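Local coordinates for protein ionotropic glutamate receptor bacterial homologue (Nostoc punctiforme, PDB 2PYY) that binds L-glutamate in the cleft of its two-lobed ligand-binding core, probably to gate the ion channel of a bacterial glutamate receptor, at residues L5-R10 / K61-A67; G102-S106 / E175-S179. One frame throughout, in Å; residues are numbered along the deposited sequence.

Interaction 1 of 2, residues L5-R10 / K61-A67; sequences LLVATR and KVNLGIA. With GLU (glutamic acid), chain E.
Val7 CG1 lies at the apolar centre of this contact, 3.4 Å from Leu64 CD1 and 4.1 Å from Ile66 CG2. These three residues share one face of a three-stranded parallel sheet in the first lobe of a periplasmic-binding-protein fold, and Trp31 of helix 26-38 packs on all three. On the other face Ala8 CB sits 4.0 Å from Val62 CG2, under helix 50-58, which carries Leu53, Ala56 and Ile57. Gly65 stands opposite Ala8 with the CA atoms only 4.2 Å apart; a CB on Gly65 would come tight against that of Ala8.

Strand 5-10 is extended and central in the sheet, with 42-47 on its other side. The short strand 64-66 runs parallel to it, the two axes 4.5 Å apart at closest and crossing at -34°. Two hydrogen bonds bracket the register: Ala8 N to Leu64 O and Ile66 N to Ala8 O, each 2.9 Å. Before the strand, Val62 is extended and Asn63 turns (phi/psi -91/-20), so that Asn63 N reaches Leu6 O at 2.8 Å. Leu6 CB then meets Val62 CG1 at 4.2 Å, and the Leu6 side chain runs on over the backbone of the turn, CD2 lying 3.5 Å from Lys61 O.

Past the close approach at Gly65 the spacing returns to 5.6 Å between the CA atoms of Arg10 and Ala67. Arg10 lines the glutamate pocket: with chi1 t, it sends its guanidinium away from 61-67 to the ligand, where its NH2 lies 2.8 Å from OE1 of the bound glutamic acid.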
ATOM      1  N   LEU B   5     -10.587  10.384  23.668  1.00 25.10           N
ATOM      2  CA  LEU B   5     -10.462  10.178  22.226  1.00 22.68           C
ATOM      3  C   LEU B   5     -11.180   8.943  21.716  1.00 20.06           C
ATOM      4  O   LEU B   5     -11.201   7.889  22.366  1.00 20.81           O
ATOM      5  CB  LEU B   5      -8.989  10.093  21.795  1.00 22.29           C
ATOM      6  CG  LEU B   5      -8.136  11.366  21.820  1.00 22.46           C
ATOM      7  CD1 LEU B   5      -6.707  11.020  21.404  1.00 22.77           C
ATOM      8  CD2 LEU B   5      -8.716  12.404  20.869  1.00 24.25           C
ATOM      9  N   LEU B   6     -11.782   9.096  20.542  1.00 17.18           N
ATOM     10  CA  LEU B   6     -12.495   8.018  19.881  1.00 16.09           C
ATOM     11  C   LEU B   6     -11.473   7.314  19.005  1.00 13.50           C
ATOM     12  O   LEU B   6     -10.910   7.911  18.088  1.00 13.95           O
ATOM     13  CB  LEU B   6     -13.644   8.588  19.042  1.00 17.33           C
ATOM     14  CG  LEU B   6     -14.984   8.726  19.790  1.00 19.57           C
ATOM     15  CD1 LEU B   6     -14.770   9.262  21.184  1.00 22.88           C
ATOM     16  CD2 LEU B   6     -15.924   9.623  18.991  1.00 19.77           C
ATOM     17  N   VAL B   7     -11.208   6.049  19.305  1.00 13.96           N
ATOM     18  CA  VAL B   7     -10.227   5.294  18.537  1.00 13.05           C
ATOM     19  C   VAL B   7     -10.886   4.140  17.773  1.00 12.64           C
ATOM     20  O   VAL B   7     -11.520   3.280  18.375  1.00 12.36           O
ATOM     21  CB  VAL B   7      -9.124   4.753  19.474  1.00 12.91           C
ATOM     22  CG1 VAL B   7      -8.101   3.955  18.676  1.00 11.18           C
ATOM     23  CG2 VAL B   7      -8.444   5.921  20.191  1.00 12.87           C
ATOM     24  N   ALA B   8     -10.761   4.149  16.447  1.00 12.69           N
ATOM     25  CA  ALA B   8     -11.340   3.095  15.630  1.00 12.20           C
ATOM     26  C   ALA B   8     -10.453   1.864  15.705  1.00 11.92           C
ATOM     27  O   ALA B   8      -9.225   1.976  15.681  1.00 10.69           O
ATOM     28  CB  ALA B   8     -11.464   3.550  14.186  1.00 13.23           C
ATOM     29  N   THR B   9     -11.074   0.695  15.816  1.00 12.51           N
ATOM     30  CA  THR B   9     -10.324  -0.547  15.837  1.00 13.30           C
ATOM     31  C   THR B   9     -11.018  -1.510  14.882  1.00 13.48           C
ATOM     32  O   THR B   9     -12.169  -1.303  14.513  1.00 13.42           O
ATOM     33  CB  THR B   9     -10.255  -1.182  17.253  1.00 15.13           C
ATOM     34  OG1 THR B   9     -11.535  -1.708  17.639  1.00 18.74           O
ATOM     35  CG2 THR B   9      -9.796  -0.150  18.269  1.00 17.62           C
ATOM     36  N   ARG B  10     -10.303  -2.550  14.483  1.00 13.19           N
ATOM     37  CA  ARG B  10     -10.829  -3.558  13.587  1.00 13.40           C
ATOM     38  C   ARG B  10     -10.279  -4.872  14.138  1.00 14.15           C
ATOM     39  O   ARG B  10      -9.092  -4.987  14.458  1.00 13.91           O
ATOM     40  CB  ARG B  10     -10.338  -3.279  12.161  1.00 13.27           C
ATOM     41  CG  ARG B  10     -10.808  -4.259  11.107  1.00 16.46           C
ATOM     42  CD  ARG B  10      -9.711  -5.261  10.808  1.00 19.57           C
ATOM     43  NE  ARG B  10     -10.167  -6.363   9.972  1.00 19.80           N
ATOM     44  CZ  ARG B  10     -10.653  -6.233   8.742  1.00 22.09           C
ATOM     45  NH1 ARG B  10     -10.751  -5.033   8.182  1.00 25.38           N
ATOM     46  NH2 ARG B  10     -11.065  -7.303   8.072  1.00 16.21           N
ATOM     47  N   LYS B  61     -15.427  10.959  12.428  1.00 20.25           N
ATOM     48  CA  LYS B  61     -16.255  10.234  13.394  1.00 19.30           C
ATOM     49  C   LYS B  61     -15.372   9.651  14.496  1.00 19.78           C
ATOM     50  O   LYS B  61     -15.866   9.205  15.529  1.00 19.24           O
ATOM     51  CB  LYS B  61     -17.031   9.104  12.707  1.00 21.87           C
ATOM     52  CG  LYS B  61     -18.264   9.544  11.934  1.00 23.32           C
ATOM     53  CD  LYS B  61     -18.721   8.471  10.948  1.00 26.78           C
ATOM     54  CE  LYS B  61     -19.112   7.171  11.635  1.00 29.47           C
ATOM     55  NZ  LYS B  61     -20.271   7.361  12.556  1.00 34.27           N
ATOM     56  N   VAL B  62     -14.064   9.627  14.256  1.00 18.26           N
ATOM     57  CA  VAL B  62     -13.103   9.132  15.241  1.00 17.02           C
ATOM     58  C   VAL B  62     -11.848   9.978  15.113  1.00 18.34           C
ATOM     59  O   VAL B  62     -11.650  10.648  14.096  1.00 17.22           O
ATOM     60  CB  VAL B  62     -12.699   7.651  15.008  1.00 17.47           C
ATOM     61  CG1 VAL B  62     -13.878   6.742  15.254  1.00 16.97           C
ATOM     62  CG2 VAL B  62     -12.153   7.473  13.600  1.00 15.72           C
ATOM     63  N   ASN B  63     -10.986   9.930  16.121  1.00 16.85           N
ATOM     64  CA  ASN B  63      -9.772  10.733  16.090  1.00 17.13           C
ATOM     65  C   ASN B  63      -8.569  10.044  15.468  1.00 16.27           C
ATOM     66  O   ASN B  63      -7.620  10.705  15.053  1.00 17.46           O
ATOM     67  CB  ASN B  63      -9.441  11.191  17.508  1.00 18.69           C
ATOM     68  CG  ASN B  63     -10.583  11.963  18.143  1.00 18.39           C
ATOM     69  OD1 ASN B  63     -10.865  13.110  17.764  1.00 20.27           O
ATOM     70  ND2 ASN B  63     -11.262  11.332  19.096  1.00 15.60           N
ATOM     71  N   LEU B  64      -8.616   8.719  15.397  1.00 15.64           N
ATOM     72  CA  LEU B  64      -7.517   7.942  14.833  1.00 13.44           C
ATOM     73  C   LEU B  64      -7.950   6.479  14.847  1.00 13.74           C
ATOM     74  O   LEU B  64      -8.995   6.142  15.388  1.00 12.89           O
ATOM     75  CB  LEU B  64      -6.262   8.115  15.690  1.00 14.48           C
ATOM     76  CG  LEU B  64      -6.494   7.527  17.084  1.00 12.98           C
ATOM     77  CD1 LEU B  64      -5.947   6.117  17.120  1.00 14.21           C
ATOM     78  CD2 LEU B  64      -5.833   8.378  18.134  1.00 14.95           C
ATOM     79  N   GLY B  65      -7.142   5.606  14.259  1.00 14.10           N
ATOM     80  CA  GLY B  65      -7.496   4.200  14.221  1.00 12.87           C
ATOM     81  C   GLY B  65      -6.262   3.321  14.278  1.00 13.33           C
ATOM     82  O   GLY B  65      -5.189   3.717  13.832  1.00 14.45           O
ATOM     83  N   ILE B  66      -6.405   2.128  14.834  1.00 11.14           N
ATOM     84  CA  ILE B  66      -5.280   1.215  14.933  1.00 10.99           C
ATOM     85  C   ILE B  66      -5.811  -0.211  14.865  1.00 11.51           C
ATOM     86  O   ILE B  66      -6.908  -0.507  15.351  1.00 13.55           O
ATOM     87  CB  ILE B  66      -4.508   1.413  16.264  1.00 10.00           C
ATOM     88  CG1 ILE B  66      -3.318   0.458  16.319  1.00  7.52           C
ATOM     89  CG2 ILE B  66      -5.435   1.131  17.448  1.00 10.16           C
ATOM     90  CD1 ILE B  66      -2.416   0.638  17.546  1.00  6.51           C
ATOM     91  N   ALA B  67      -5.029  -1.083  14.251  1.00 12.22           N
ATOM     92  CA  ALA B  67      -5.368  -2.499  14.105  1.00 13.00           C
ATOM     93  C   ALA B  67      -4.167  -3.118  13.402  1.00 15.41           C
ATOM     94  O   ALA B  67      -3.064  -3.162  13.954  1.00 15.09           O
ATOM     95  CB  ALA B  67      -6.629  -2.656  13.260  1.00 11.30           C
TER
HETATM   96  N   GLU E2620      -3.122  -4.938   6.583  1.00 16.95           N
HETATM   97  CA  GLU E2620      -4.379  -4.999   5.780  1.00 17.76           C
HETATM   98  C   GLU E2620      -4.727  -3.607   5.261  1.00 17.99           C
HETATM   99  O   GLU E2620      -4.309  -2.623   5.906  1.00 17.78           O
HETATM  100  CB  GLU E2620      -5.531  -5.518   6.642  1.00 18.83           C
HETATM  101  CG  GLU E2620      -6.833  -5.732   5.876  1.00 17.19           C
HETATM  102  CD  GLU E2620      -8.000  -6.100   6.783  1.00 17.15           C
HETATM  103  OE1 GLU E2620      -9.057  -6.506   6.257  1.00 14.43           O
HETATM  104  OE2 GLU E2620      -7.859  -5.977   8.019  1.00 15.35           O
HETATM  105  OXT GLU E2620      -5.416  -3.512   4.224  1.00 18.44           O

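Interaction 2 of 2, residues G102-S106 / E175-S179; sequences GDIRS and EIVGS
Arg105 and Val177 make up the bulk of this small contact, the long arginine side chain reaching from an irregular loop to the side chains of strand 175-177. Its CA-to-CB bond points sideways, but chi1 m, chi2 near -111° and chi3 p fold the chain round so that the guanidinium comes back over Val177. CG1 of Val177 lies over one face of that group, and the closest side-chain approach is Arg105 NH2 to Val177 CG2 at 3.4 Å. Glu175 is fully extended, chi1 and chi2 t with chi3 near 180°, and brings OE1 to the guanidinium edge: Arg105 NH2 to Glu175 OE1 is 3.4 Å, a salt bridge whose hydrogen bond is weak.

Val177, chi1 t, also packs against the loop backbone, with CG1 3.2 Å from Arg105 O; the nearest CA pair, Arg105 and Val177, is 5.7 Å apart. Gly178 follows with phi 69°, which favours glycine, and the chain turns a corner there; a CB on Gly178 would press on Arg105 O.

This is partly buried packing of loop on strand, far from the ligand. Asp109 accepts a hydrogen bond from Arg105 N, and Ile104, chi1 m, turns its end away to Val94. Strand 86-94 pairs with 175-177 through Val94 and Ile92, while Ile176 points away toward helix 159-166.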
ATOM      1  N   GLY B 102      -0.189 -30.094  -4.434  1.00 53.72           N
ATOM      2  CA  GLY B 102      -0.838 -28.925  -4.999  1.00 53.69           C
ATOM      3  C   GLY B 102      -0.112 -28.402  -6.225  1.00 53.81           C
ATOM      4  O   GLY B 102       0.750 -29.089  -6.777  1.00 54.52           O
ATOM      5  N   ASP B 103      -0.458 -27.189  -6.652  1.00 52.88           N
ATOM      6  CA  ASP B 103       0.169 -26.577  -7.818  1.00 51.64           C
ATOM      7  C   ASP B 103       0.408 -25.082  -7.610  1.00 49.60           C
ATOM      8  O   ASP B 103       0.673 -24.339  -8.559  1.00 49.48           O
ATOM      9  CB  ASP B 103      -0.695 -26.795  -9.066  1.00 53.77           C
ATOM     10  CG  ASP B 103      -2.004 -26.033  -9.011  1.00 55.01           C
ATOM     11  OD1 ASP B 103      -2.790 -26.259  -8.068  1.00 56.59           O
ATOM     12  OD2 ASP B 103      -2.245 -25.208  -9.917  1.00 55.88           O
ATOM     13  N   ILE B 104       0.308 -24.648  -6.359  1.00 46.06           N
ATOM     14  CA  ILE B 104       0.528 -23.251  -6.014  1.00 42.76           C
ATOM     15  C   ILE B 104       1.636 -23.179  -4.974  1.00 40.30           C
ATOM     16  O   ILE B 104       1.473 -23.665  -3.858  1.00 39.73           O
ATOM     17  CB  ILE B 104      -0.753 -22.614  -5.444  1.00 42.30           C
ATOM     18  CG1 ILE B 104      -1.881 -22.751  -6.468  1.00 41.30           C
ATOM     19  CG2 ILE B 104      -0.493 -21.152  -5.100  1.00 40.15           C
ATOM     20  CD1 ILE B 104      -3.202 -22.173  -6.021  1.00 42.76           C
ATOM     21  N   ARG B 105       2.760 -22.575  -5.346  1.00 37.37           N
ATOM     22  CA  ARG B 105       3.902 -22.466  -4.447  1.00 36.62           C
ATOM     23  C   ARG B 105       4.447 -21.055  -4.363  1.00 35.74           C
ATOM     24  O   ARG B 105       5.264 -20.755  -3.497  1.00 34.92           O
ATOM     25  CB  ARG B 105       5.025 -23.393  -4.912  1.00 36.75           C
ATOM     26  CG  ARG B 105       4.621 -24.854  -5.075  1.00 36.74           C
ATOM     27  CD  ARG B 105       5.281 -25.707  -4.014  1.00 37.67           C
ATOM     28  NE  ARG B 105       4.549 -25.682  -2.752  1.00 38.25           N
ATOM     29  CZ  ARG B 105       5.110 -25.866  -1.561  1.00 36.57           C
ATOM     30  NH1 ARG B 105       6.414 -26.076  -1.465  1.00 38.80           N
ATOM     31  NH2 ARG B 105       4.367 -25.867  -0.467  1.00 39.55           N
ATOM     32  N   SER B 106       4.016 -20.191  -5.276  1.00 34.74           N
ATOM     33  CA  SER B 106       4.484 -18.811  -5.275  1.00 35.48           C
ATOM     34  C   SER B 106       3.590 -17.915  -6.123  1.00 34.43           C
ATOM     35  O   SER B 106       2.605 -18.373  -6.696  1.00 36.31           O
ATOM     36  CB  SER B 106       5.923 -18.742  -5.800  1.00 35.76           C
ATOM     37  OG  SER B 106       5.988 -19.074  -7.177  1.00 36.35           O
ATOM     38  N   GLU B 175      -1.757 -24.614   4.880  1.00 39.41           N
ATOM     39  CA  GLU B 175      -0.309 -24.453   4.817  1.00 37.66           C
ATOM     40  C   GLU B 175       0.091 -23.121   4.180  1.00 36.35           C
ATOM     41  O   GLU B 175      -0.547 -22.660   3.232  1.00 34.53           O
ATOM     42  CB  GLU B 175       0.316 -25.618   4.028  1.00 39.62           C
ATOM     43  CG  GLU B 175       1.822 -25.484   3.779  1.00 39.00           C
ATOM     44  CD  GLU B 175       2.421 -26.651   2.989  1.00 39.85           C
ATOM     45  OE1 GLU B 175       3.646 -26.637   2.754  1.00 38.83           O
ATOM     46  OE2 GLU B 175       1.677 -27.579   2.603  1.00 39.28           O
ATOM     47  N   ILE B 176       1.143 -22.504   4.716  1.00 35.30           N
ATOM     48  CA  ILE B 176       1.652 -21.233   4.205  1.00 35.46           C
ATOM     49  C   ILE B 176       2.817 -21.536   3.275  1.00 35.36           C
ATOM     50  O   ILE B 176       3.703 -22.316   3.620  1.00 35.16           O
ATOM     51  CB  ILE B 176       2.145 -20.324   5.353  1.00 36.81           C
ATOM     52  CG1 ILE B 176       0.965 -19.930   6.239  1.00 37.13           C
ATOM     53  CG2 ILE B 176       2.839 -19.083   4.784  1.00 36.10           C
ATOM     54  CD1 ILE B 176       1.335 -19.068   7.421  1.00 39.73           C
ATOM     55  N   VAL B 177       2.823 -20.910   2.101  1.00 34.88           N
ATOM     56  CA  VAL B 177       3.871 -21.160   1.122  1.00 35.21           C
ATOM     57  C   VAL B 177       4.529 -19.909   0.552  1.00 36.64           C
ATOM     58  O   VAL B 177       3.944 -18.822   0.538  1.00 36.65           O
ATOM     59  CB  VAL B 177       3.326 -21.993  -0.064  1.00 35.75           C
ATOM     60  CG1 VAL B 177       4.478 -22.468  -0.942  1.00 35.10           C
ATOM     61  CG2 VAL B 177       2.530 -23.185   0.459  1.00 33.35           C
ATOM     62  N   GLY B 178       5.760 -20.086   0.078  1.00 36.55           N
ATOM     63  CA  GLY B 178       6.509 -18.994  -0.511  1.00 37.40           C
ATOM     64  C   GLY B 178       6.930 -17.930   0.478  1.00 37.99           C
ATOM     65  O   GLY B 178       6.610 -17.997   1.664  1.00 37.24           O
ATOM     66  N   SER B 179       7.665 -16.945  -0.020  1.00 39.30           N
ATOM     67  CA  SER B 179       8.135 -15.841   0.807  1.00 40.29           C
ATOM     68  C   SER B 179       7.114 -14.713   0.770  1.00 39.19           C
ATOM     69  O   SER B 179       6.058 -14.839   0.146  1.00 39.54           O
ATOM     70  CB  SER B 179       9.485 -15.348   0.287  1.00 42.22           C
ATOM     71  OG  SER B 179       9.481 -15.213  -1.127  1.00 43.59           O
TER

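How the interactions relate
From the N terminus, strand 5-10 comes first; the chain then builds helix 26-38, strand 42-47 and helix 50-58 before 61-67 returns to close interaction 1 over 50 intervening residues, joining strand 64-66 to the central strand 5-10 of the first lobe's parallel sheet. The chain next passes through strand 86-94 into the loop 102-106. Interaction 2 closes a second loop of 68 residues when 175-179 arrives, tying segment 102-106 to the mixed sheet of the other lobe. The two loops follow in series, neither enclosing nor crossing the other. The centres of interactions 1 and 2 lie 35 Å apart on opposite sides of the chain's centre, and the nearest atoms of interactions 1 and 2 are about 17 Å apart; interaction 1 alone reaches the bound glutamate.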